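Local structure of sialidase B (Streptococcus pneumoniae serotype 4, 4XJW) at residues Y478-D483 with T487-S492; S94-H99 with N189-I194. The protein cleaves terminal sialic acid residues linked alpha-(2->3), alpha-(2->6) or alpha-(2->8) from glycans, working as an intramolecular trans-sialidase. The protein carries 1 engineered substitution. All coordinates share one frame; numbering follows the deposited sequence.

Contact 1 (Y478-D483 with T487-S492); sequences YLISDD and TWKKSS
One face of the W488 indole takes S481 CB, which sits 3.7 Å from the centroid of the six-membered ring and close to the ring normal, a CH-pi contact. The indole's edge runs into the neighbouring strand, with L479 C and I480 N near its plane, and L479 CB rests 3.8 Å from W488 CE3. L439, F442 and M423 pack on the same indole. The Y478 ring offers its edge to S491 O, 3.4 Å from Y478 CD1; W537 stacks on this tyrosine, and its hydroxyl is hydrogen-bonded to T516 OG1. Between the rings run four backbone bonds of an antiparallel pairing, two each at Y478-S491 and I480-K489; I480 N to K489 O is nearly straight at 175°. These are the third and fourth strands of a propeller blade, and the turn joining them is an Asp box, S-x-D-x-G-x-T-W, running from S481 to W488. Its aspartate, D483, grips T487 twice: OD1 accepts from T487 N at 2.9 Å and OD2 from T487 OG1 at 2.6 Å, both on the syn side and somewhat out of the carboxylate plane. With D483 CG tucked between its own N and carbonyl carbon (chi1 58°), the carboxylate faces back across the turn. S481 OG accepts from D483 N at 3.2 Å, an ST turn, while water 1 joins D482 N to T487 OG1.

Contact 2 (S94-H99 with N189-I194); sequences SLWGKH and NPFQLI
Two adjacent carbons of the P190 ring, CG and CB, each lie over a different aromatic ring, CG over W96 and CB over H99. CG stands over the face of the W96 indole, 3.7 Å from the centroid of the five-membered ring, and CB stands over the H99 imidazole, 3.7 Å from that centroid but displaced toward the rim, with H99 CG and CD2 as the nearest atoms. Both are CH-pi contacts. F191, the next residue, meets the pyrrole side of W96: the planes lie within 6° of parallel, yet the rings are slid so far apart, with centroids 5.0 Å apart, that they barely overlap. The closest approach is F191 CD1 to W96 NE1, at 3.2 Å. H99 CG lies anti to its backbone N (chi1 178°), which carries the imidazole out from the strand to P190.

Further out, the indole is fixed by its polar atom, since Q648 OE1 accepts from W96 NE1, while K98 O lies at the ring edge and K632 makes a cation-pi contact. The backbone that presents W96 is held by D607, whose carboxylate takes G97 N and K98 N, and by N106, whose side chain reaches W96 O. V104 packs against W96, H99 and P190 alike, while I126, Q648 and I650 touch F191. A dimethyl sulfoxide molecule, probably from the crystallisation liquor, lies about 4 Å from the F191 side chain. With partners drawn from strands 102-113 and 647-652, this is an interdomain junction, where the concanavalin-like N-terminal domain abuts the sialidase beta-propeller.

Contacts 1 and 2 do not touch: their centres are 39 Å apart, their nearest atoms about 24 Å, and they lie on opposite sides of the chain's centre. Contact 2 closes first along the chain, where the N-terminal domain meets the propeller; contact 1 comes later, on the outer strands of one blade. Contact 1 is the nearer to the catalytic machinery, for the Y478 side chain is about 11 Å from that of E503, a predicted active-site residue, and about 12 Å from that of R519, which probably binds the substrate. Q456 of the Optactin pocket belongs to strand 451-459 in the same sheet as contact 1, whereas contact 2 is remote from the annotated sites.

Contact 1 (Y478-D483 with T487-S492)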
ATOM      1  N   TYR A 478      15.805  -6.173 -17.707  1.00 15.09           N
ATOM      2  CA  TYR A 478      16.470  -5.023 -17.101  1.00 10.97           C
ATOM      3  C   TYR A 478      16.558  -3.864 -18.081  1.00 13.78           C
ATOM      4  O   TYR A 478      17.012  -4.025 -19.219  1.00 14.45           O
ATOM      5  CB  TYR A 478      17.859  -5.415 -16.600  1.00 12.01           C
ATOM      6  CG  TYR A 478      17.846  -6.533 -15.567  1.00 11.52           C
ATOM      7  CD1 TYR A 478      17.927  -7.871 -15.952  1.00 12.29           C
ATOM      8  CD2 TYR A 478      17.772  -6.249 -14.210  1.00 12.72           C
ATOM      9  CE1 TYR A 478      17.914  -8.900 -15.004  1.00 12.32           C
ATOM     10  CE2 TYR A 478      17.774  -7.253 -13.263  1.00 10.19           C
ATOM     11  CZ  TYR A 478      17.849  -8.574 -13.660  1.00 10.23           C
ATOM     12  OH  TYR A 478      17.852  -9.551 -12.694  1.00 10.82           O
ATOM     13  N   LEU A 479      16.111  -2.692 -17.650  1.00 12.44           N
ATOM     14  CA  LEU A 479      16.217  -1.503 -18.478  1.00 14.58           C
ATOM     15  C   LEU A 479      17.427  -0.697 -18.023  1.00 11.55           C
ATOM     16  O   LEU A 479      17.516  -0.277 -16.858  1.00 12.24           O
ATOM     17  CB  LEU A 479      14.929  -0.678 -18.401  1.00 12.78           C
ATOM     18  CG  LEU A 479      13.650  -1.462 -18.695  1.00 17.29           C
ATOM     19  CD1 LEU A 479      12.460  -0.525 -18.749  1.00 16.14           C
ATOM     20  CD2 LEU A 479      13.786  -2.236 -20.008  1.00 15.68           C
ATOM     21  N   ILE A 480      18.365  -0.484 -18.943  1.00 12.35           N
ATOM     22  CA  ILE A 480      19.642   0.132 -18.624  1.00 11.59           C
ATOM     23  C   ILE A 480      19.799   1.457 -19.351  1.00 15.76           C
ATOM     24  O   ILE A 480      19.543   1.541 -20.559  1.00 15.93           O
ATOM     25  CB  ILE A 480      20.796  -0.810 -19.002  1.00 14.64           C
ATOM     26  CG1 ILE A 480      20.665  -2.144 -18.269  1.00 14.36           C
ATOM     27  CG2 ILE A 480      22.150  -0.185 -18.672  1.00 15.89           C
ATOM     28  CD1 ILE A 480      21.728  -3.164 -18.658  1.00 18.42           C
ATOM     29  N   SER A 481      20.211   2.490 -18.611  1.00 13.22           N
ATOM     30  CA  SER A 481      20.582   3.782 -19.196  1.00 14.14           C
ATOM     31  C   SER A 481      21.924   4.245 -18.671  1.00 16.50           C
ATOM     32  O   SER A 481      22.177   4.217 -17.461  1.00 15.08           O
ATOM     33  CB  SER A 481      19.534   4.861 -18.900  1.00 15.81           C
ATOM     34  OG  SER A 481      19.988   6.130 -19.372  1.00 15.19           O
ATOM     35  N   ASP A 482      22.772   4.700 -19.583  1.00 15.74           N
ATOM     36  CA  ASP A 482      24.058   5.259 -19.216  1.00 17.98           C
ATOM     37  C   ASP A 482      24.086   6.772 -19.432  1.00 19.33           C
ATOM     38  O   ASP A 482      25.130   7.409 -19.285  1.00 19.39           O
ATOM     39  CB  ASP A 482      25.167   4.580 -20.028  1.00 19.18           C
ATOM     40  CG  ASP A 482      25.330   3.115 -19.680  1.00 19.70           C
ATOM     41  OD1 ASP A 482      25.256   2.781 -18.485  1.00 19.12           O
ATOM     42  OD2 ASP A 482      25.534   2.295 -20.601  1.00 23.05           O
ATOM     43  N   ASP A 483      22.936   7.345 -19.773  1.00 19.94           N
ATOM     44  CA  ASP A 483      22.844   8.785 -20.001  1.00 18.09           C
ATOM     45  C   ASP A 483      21.663   9.457 -19.293  1.00 20.39           C
ATOM     46  O   ASP A 483      20.909  10.205 -19.915  1.00 19.20           O
ATOM     47  CB  ASP A 483      22.798   9.094 -21.506  1.00 22.05           C
ATOM     48  CG  ASP A 483      21.637   8.419 -22.213  1.00 21.82           C
ATOM     49  OD1 ASP A 483      20.826   7.744 -21.536  1.00 17.26           O
ATOM     50  OD2 ASP A 483      21.518   8.587 -23.447  1.00 22.51           O
ATOM     51  N   THR A 487      18.306   7.695 -22.938  1.00 16.52           N
ATOM     52  CA  THR A 487      18.131   6.532 -23.796  1.00 18.54           C
ATOM     53  C   THR A 487      18.227   5.262 -22.974  1.00 20.23           C
ATOM     54  O   THR A 487      18.890   5.228 -21.935  1.00 17.14           O
ATOM     55  CB  THR A 487      19.169   6.492 -24.940  1.00 24.43           C
ATOM     56  OG1 THR A 487      20.492   6.365 -24.402  1.00 25.94           O
ATOM     57  CG2 THR A 487      19.091   7.758 -25.772  1.00 25.31           C
ATOM     58  N   TRP A 488      17.556   4.220 -23.443  1.00 19.01           N
ATOM     59  CA  TRP A 488      17.490   2.966 -22.714  1.00 17.62           C
ATOM     60  C   TRP A 488      17.781   1.787 -23.626  1.00 18.43           C
ATOM     61  O   TRP A 488      17.532   1.844 -24.835  1.00 21.33           O
ATOM     62  CB  TRP A 488      16.096   2.795 -22.110  1.00 18.01           C
ATOM     63  CG  TRP A 488      15.752   3.855 -21.124  1.00 21.11           C
ATOM     64  CD1 TRP A 488      15.219   5.083 -21.389  1.00 22.18           C
ATOM     65  CD2 TRP A 488      15.931   3.790 -19.709  1.00 19.20           C
ATOM     66  NE1 TRP A 488      15.042   5.780 -20.221  1.00 19.99           N
ATOM     67  CE2 TRP A 488      15.482   5.010 -19.169  1.00 19.86           C
ATOM     68  CE3 TRP A 488      16.432   2.814 -18.835  1.00 16.44           C
ATOM     69  CZ2 TRP A 488      15.520   5.287 -17.803  1.00 20.91           C
ATOM     70  CZ3 TRP A 488      16.464   3.078 -17.486  1.00 17.12           C
ATOM     71  CH2 TRP A 488      16.012   4.309 -16.976  1.00 21.27           C
ATOM     72  N   LYS A 489      18.316   0.719 -23.044  1.00 16.97           N
ATOM     73  CA  LYS A 489      18.394  -0.561 -23.735  1.00 16.16           C
ATOM     74  C   LYS A 489      17.944  -1.639 -22.769  1.00 18.76           C
ATOM     75  O   LYS A 489      17.855  -1.406 -21.567  1.00 18.75           O
ATOM     76  CB  LYS A 489      19.819  -0.852 -24.218  1.00 16.41           C
ATOM     77  CG  LYS A 489      20.788  -1.204 -23.093  1.00 21.47           C
ATOM     78  CD  LYS A 489      22.154  -1.607 -23.648  1.00 22.16           C
ATOM     79  CE  LYS A 489      23.125  -1.956 -22.530  1.00 22.53           C
ATOM     80  NZ  LYS A 489      24.440  -2.430 -23.066  1.00 26.00           N
ATOM     81  N   LYS A 490      17.663  -2.825 -23.287  1.00 14.98           N
ATOM     82  CA  LYS A 490      17.248  -3.923 -22.436  1.00 16.37           C
ATOM     83  C   LYS A 490      18.352  -4.949 -22.270  1.00 17.62           C
ATOM     84  O   LYS A 490      19.217  -5.103 -23.134  1.00 15.79           O
ATOM     85  CB  LYS A 490      15.995  -4.604 -22.998  1.00 17.88           C
ATOM     86  CG  LYS A 490      16.251  -5.633 -24.101  1.00 16.72           C
ATOM     87  CD  LYS A 490      14.995  -6.466 -24.387  1.00 21.85           C
ATOM     88  CE  LYS A 490      15.205  -7.412 -25.568  1.00 24.05           C
ATOM     89  NZ  LYS A 490      16.194  -8.490 -25.272  1.00 19.87           N
ATOM     90  N   SER A 491      18.333  -5.624 -21.132  1.00 13.84           N
ATOM     91  CA  SER A 491      19.108  -6.837 -20.948  1.00 13.63           C
ATOM     92  C   SER A 491      18.138  -7.890 -20.434  1.00 14.16           C
ATOM     93  O   SER A 491      17.595  -7.769 -19.335  1.00 14.32           O
ATOM     94  CB  SER A 491      20.257  -6.610 -19.965  1.00 13.20           C
ATOM     95  OG  SER A 491      21.031  -7.785 -19.835  1.00 18.35           O
ATOM     96  N   SER A 492      17.879  -8.913 -21.243  1.00 15.90           N
ATOM     97  CA  SER A 492      16.920  -9.951 -20.867  1.00 18.74           C
ATOM     98  C   SER A 492      17.594 -11.096 -20.117  1.00 18.00           C
ATOM     99  O   SER A 492      18.714 -11.498 -20.442  1.00 21.13           O
ATOM    100  CB  SER A 492      16.184 -10.496 -22.097  1.00 17.75           C
ATOM    101  OG  SER A 492      15.458  -9.489 -22.769  1.00 21.17           O
TER
HETATM  102  O   HOH W   1      22.035   4.982 -22.290  1.00 19.13           O

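Contact 2 (S94-H99 with N189-I194)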
ATOM      1  N   SER A  94      -5.981  -4.097  12.263  1.00  9.14           N
ATOM      2  CA  SER A  94      -6.078  -2.838  13.009  1.00  9.29           C
ATOM      3  C   SER A  94      -5.062  -2.677  14.148  1.00 11.28           C
ATOM      4  O   SER A  94      -4.963  -1.592  14.726  1.00 12.23           O
ATOM      5  CB  SER A  94      -7.503  -2.660  13.540  1.00  9.55           C
ATOM      6  OG  SER A  94      -8.421  -2.512  12.475  1.00  9.98           O
ATOM      7  N   LEU A  95      -4.322  -3.740  14.474  1.00 11.08           N
ATOM      8  CA  LEU A  95      -3.524  -3.777  15.708  1.00 10.81           C
ATOM      9  C   LEU A  95      -2.042  -4.031  15.473  1.00 10.26           C
ATOM     10  O   LEU A  95      -1.644  -4.576  14.448  1.00 11.29           O
ATOM     11  CB  LEU A  95      -4.025  -4.911  16.618  1.00 10.86           C
ATOM     12  CG  LEU A  95      -5.448  -4.802  17.143  1.00 12.59           C
ATOM     13  CD1 LEU A  95      -5.830  -6.062  17.916  1.00 13.28           C
ATOM     14  CD2 LEU A  95      -5.596  -3.598  18.033  1.00 16.69           C
ATOM     15  N   TRP A  96      -1.231  -3.637  16.449  1.00 11.83           N
ATOM     16  CA  TRP A  96       0.155  -4.079  16.534  1.00 10.12           C
ATOM     17  C   TRP A  96       0.302  -5.101  17.649  1.00  9.93           C
ATOM     18  O   TRP A  96      -0.475  -5.096  18.615  1.00 13.22           O
ATOM     19  CB  TRP A  96       1.060  -2.883  16.814  1.00  8.66           C
ATOM     20  CG  TRP A  96       1.560  -2.229  15.555  1.00 11.68           C
ATOM     21  CD1 TRP A  96       0.884  -1.330  14.769  1.00  9.37           C
ATOM     22  CD2 TRP A  96       2.835  -2.438  14.924  1.00 11.74           C
ATOM     23  NE1 TRP A  96       1.674  -0.962  13.692  1.00 10.16           N
ATOM     24  CE2 TRP A  96       2.871  -1.632  13.765  1.00 10.27           C
ATOM     25  CE3 TRP A  96       3.943  -3.241  15.219  1.00 12.13           C
ATOM     26  CZ2 TRP A  96       3.976  -1.603  12.904  1.00 12.05           C
ATOM     27  CZ3 TRP A  96       5.041  -3.202  14.373  1.00 10.39           C
ATOM     28  CH2 TRP A  96       5.048  -2.389  13.227  1.00  9.85           C
ATOM     29  N   GLY A  97       1.294  -5.975  17.524  1.00 11.93           N
ATOM     30  CA  GLY A  97       1.537  -7.004  18.526  1.00 14.98           C
ATOM     31  C   GLY A  97       2.830  -6.767  19.285  1.00 12.79           C
ATOM     32  O   GLY A  97       2.821  -6.541  20.508  1.00 12.75           O
ATOM     33  N   LYS A  98       3.945  -6.795  18.548  1.00 11.58           N
ATOM     34  CA  LYS A  98       5.282  -6.607  19.116  1.00 13.54           C
ATOM     35  C   LYS A  98       6.128  -5.709  18.223  1.00 12.95           C
ATOM     36  O   LYS A  98       5.900  -5.623  17.017  1.00 13.52           O
ATOM     37  CB  LYS A  98       6.013  -7.949  19.262  1.00 14.65           C
ATOM     38  CG  LYS A  98       5.468  -8.870  20.342  1.00 22.39           C
ATOM     39  CD  LYS A  98       6.319 -10.135  20.501  1.00 29.86           C
ATOM     40  CE  LYS A  98       7.556  -9.881  21.365  1.00 35.71           C
ATOM     41  NZ  LYS A  98       8.585 -10.948  21.198  1.00 39.41           N
ATOM     42  N   HIS A  99       7.124  -5.064  18.828  1.00 14.14           N
ATOM     43  CA  HIS A  99       8.061  -4.198  18.121  1.00 14.00           C
ATOM     44  C   HIS A  99       9.344  -4.191  18.942  1.00 14.54           C
ATOM     45  O   HIS A  99       9.295  -3.988  20.156  1.00 15.49           O
ATOM     46  CB  HIS A  99       7.467  -2.789  17.997  1.00 13.32           C
ATOM     47  CG  HIS A  99       8.362  -1.792  17.323  1.00 15.61           C
ATOM     48  ND1 HIS A  99       8.750  -1.901  16.006  1.00 12.14           N
ATOM     49  CD2 HIS A  99       8.904  -0.641  17.782  1.00 15.07           C
ATOM     50  CE1 HIS A  99       9.520  -0.873  15.689  1.00 15.75           C
ATOM     51  NE2 HIS A  99       9.626  -0.094  16.750  1.00 16.74           N
ATOM     52  N   ASN A 189       2.621   4.647  19.692  1.00 14.91           N
ATOM     53  CA  ASN A 189       2.757   3.933  18.431  1.00 12.49           C
ATOM     54  C   ASN A 189       4.199   3.580  18.090  1.00 12.99           C
ATOM     55  O   ASN A 189       5.108   4.396  18.277  1.00 14.18           O
ATOM     56  CB  ASN A 189       2.185   4.755  17.274  1.00 12.20           C
ATOM     57  CG  ASN A 189       0.684   4.878  17.322  1.00 15.33           C
ATOM     58  OD1 ASN A 189       0.010   4.232  18.120  1.00 15.60           O
ATOM     59  ND2 ASN A 189       0.149   5.714  16.454  1.00 11.39           N
ATOM     60  N   PRO A 190       4.417   2.376  17.541  1.00 11.33           N
ATOM     61  CA  PRO A 190       5.753   1.970  17.090  1.00 12.71           C
ATOM     62  C   PRO A 190       6.044   2.405  15.655  1.00 11.62           C
ATOM     63  O   PRO A 190       7.149   2.164  15.153  1.00 14.27           O
ATOM     64  CB  PRO A 190       5.676   0.446  17.148  1.00 15.03           C
ATOM     65  CG  PRO A 190       4.236   0.154  16.818  1.00 13.02           C
ATOM     66  CD  PRO A 190       3.449   1.266  17.463  1.00 11.34           C
ATOM     67  N   PHE A 191       5.071   3.049  15.016  1.00  9.83           N
ATOM     68  CA  PHE A 191       5.149   3.391  13.598  1.00  9.12           C
ATOM     69  C   PHE A 191       4.695   4.840  13.389  1.00 11.67           C
ATOM     70  O   PHE A 191       4.108   5.462  14.283  1.00  9.65           O
ATOM     71  CB  PHE A 191       4.194   2.482  12.802  1.00  8.15           C
ATOM     72  CG  PHE A 191       2.735   2.780  13.081  1.00  9.51           C
ATOM     73  CD1 PHE A 191       2.088   2.191  14.160  1.00  9.93           C
ATOM     74  CD2 PHE A 191       2.024   3.670  12.277  1.00 10.45           C
ATOM     75  CE1 PHE A 191       0.752   2.480  14.436  1.00 11.19           C
ATOM     76  CE2 PHE A 191       0.697   3.984  12.548  1.00 10.44           C
ATOM     77  CZ  PHE A 191       0.056   3.373  13.631  1.00 11.50           C
ATOM     78  N   GLN A 192       4.937   5.363  12.190  1.00 12.00           N
ATOM     79  CA  GLN A 192       4.326   6.614  11.779  1.00 13.22           C
ATOM     80  C   GLN A 192       3.726   6.494  10.387  1.00 13.01           C
ATOM     81  O   GLN A 192       3.946   5.503   9.674  1.00 11.69           O
ATOM     82  CB  GLN A 192       5.340   7.755  11.841  1.00 17.26           C
ATOM     83  CG  GLN A 192       6.594   7.494  11.052  1.00 19.91           C
ATOM     84  CD  GLN A 192       7.776   8.340  11.539  1.00 13.85           C
ATOM     85  OE1 GLN A 192       8.691   7.846  12.217  1.00 14.88           O
ATOM     86  NE2 GLN A 192       7.766   9.609  11.177  1.00 14.98           N
ATOM     87  N   LEU A 193       2.927   7.489  10.015  1.00 12.72           N
ATOM     88  CA  LEU A 193       2.341   7.542   8.685  1.00 10.84           C
ATOM     89  C   LEU A 193       3.048   8.598   7.842  1.00  9.87           C
ATOM     90  O   LEU A 193       3.311   9.713   8.310  1.00 13.82           O
ATOM     91  CB  LEU A 193       0.830   7.818   8.752  1.00 11.46           C
ATOM     92  CG  LEU A 193      -0.040   6.806   9.506  1.00  8.75           C
ATOM     93  CD1 LEU A 193      -1.495   7.253   9.502  1.00 11.85           C
ATOM     94  CD2 LEU A 193       0.127   5.433   8.880  1.00 11.42           C
ATOM     95  N   ILE A 194       3.374   8.228   6.609  1.00  9.24           N
ATOM     96  CA  ILE A 194       3.875   9.160   5.614  1.00  9.38           C
ATOM     97  C   ILE A 194       2.718   9.639   4.732  1.00 12.13           C
ATOM     98  O   ILE A 194       2.454  10.843   4.624  1.00 16.09           O
ATOM     99  CB  ILE A 194       4.984   8.526   4.751  1.00  7.91           C
ATOM    100  CG1 ILE A 194       6.139   8.058   5.640  1.00 11.14           C
ATOM    101  CG2 ILE A 194       5.500   9.534   3.720  1.00 10.65           C
ATOM    102  CD1 ILE A 194       7.249   7.361   4.905  1.00  9.92           C
TER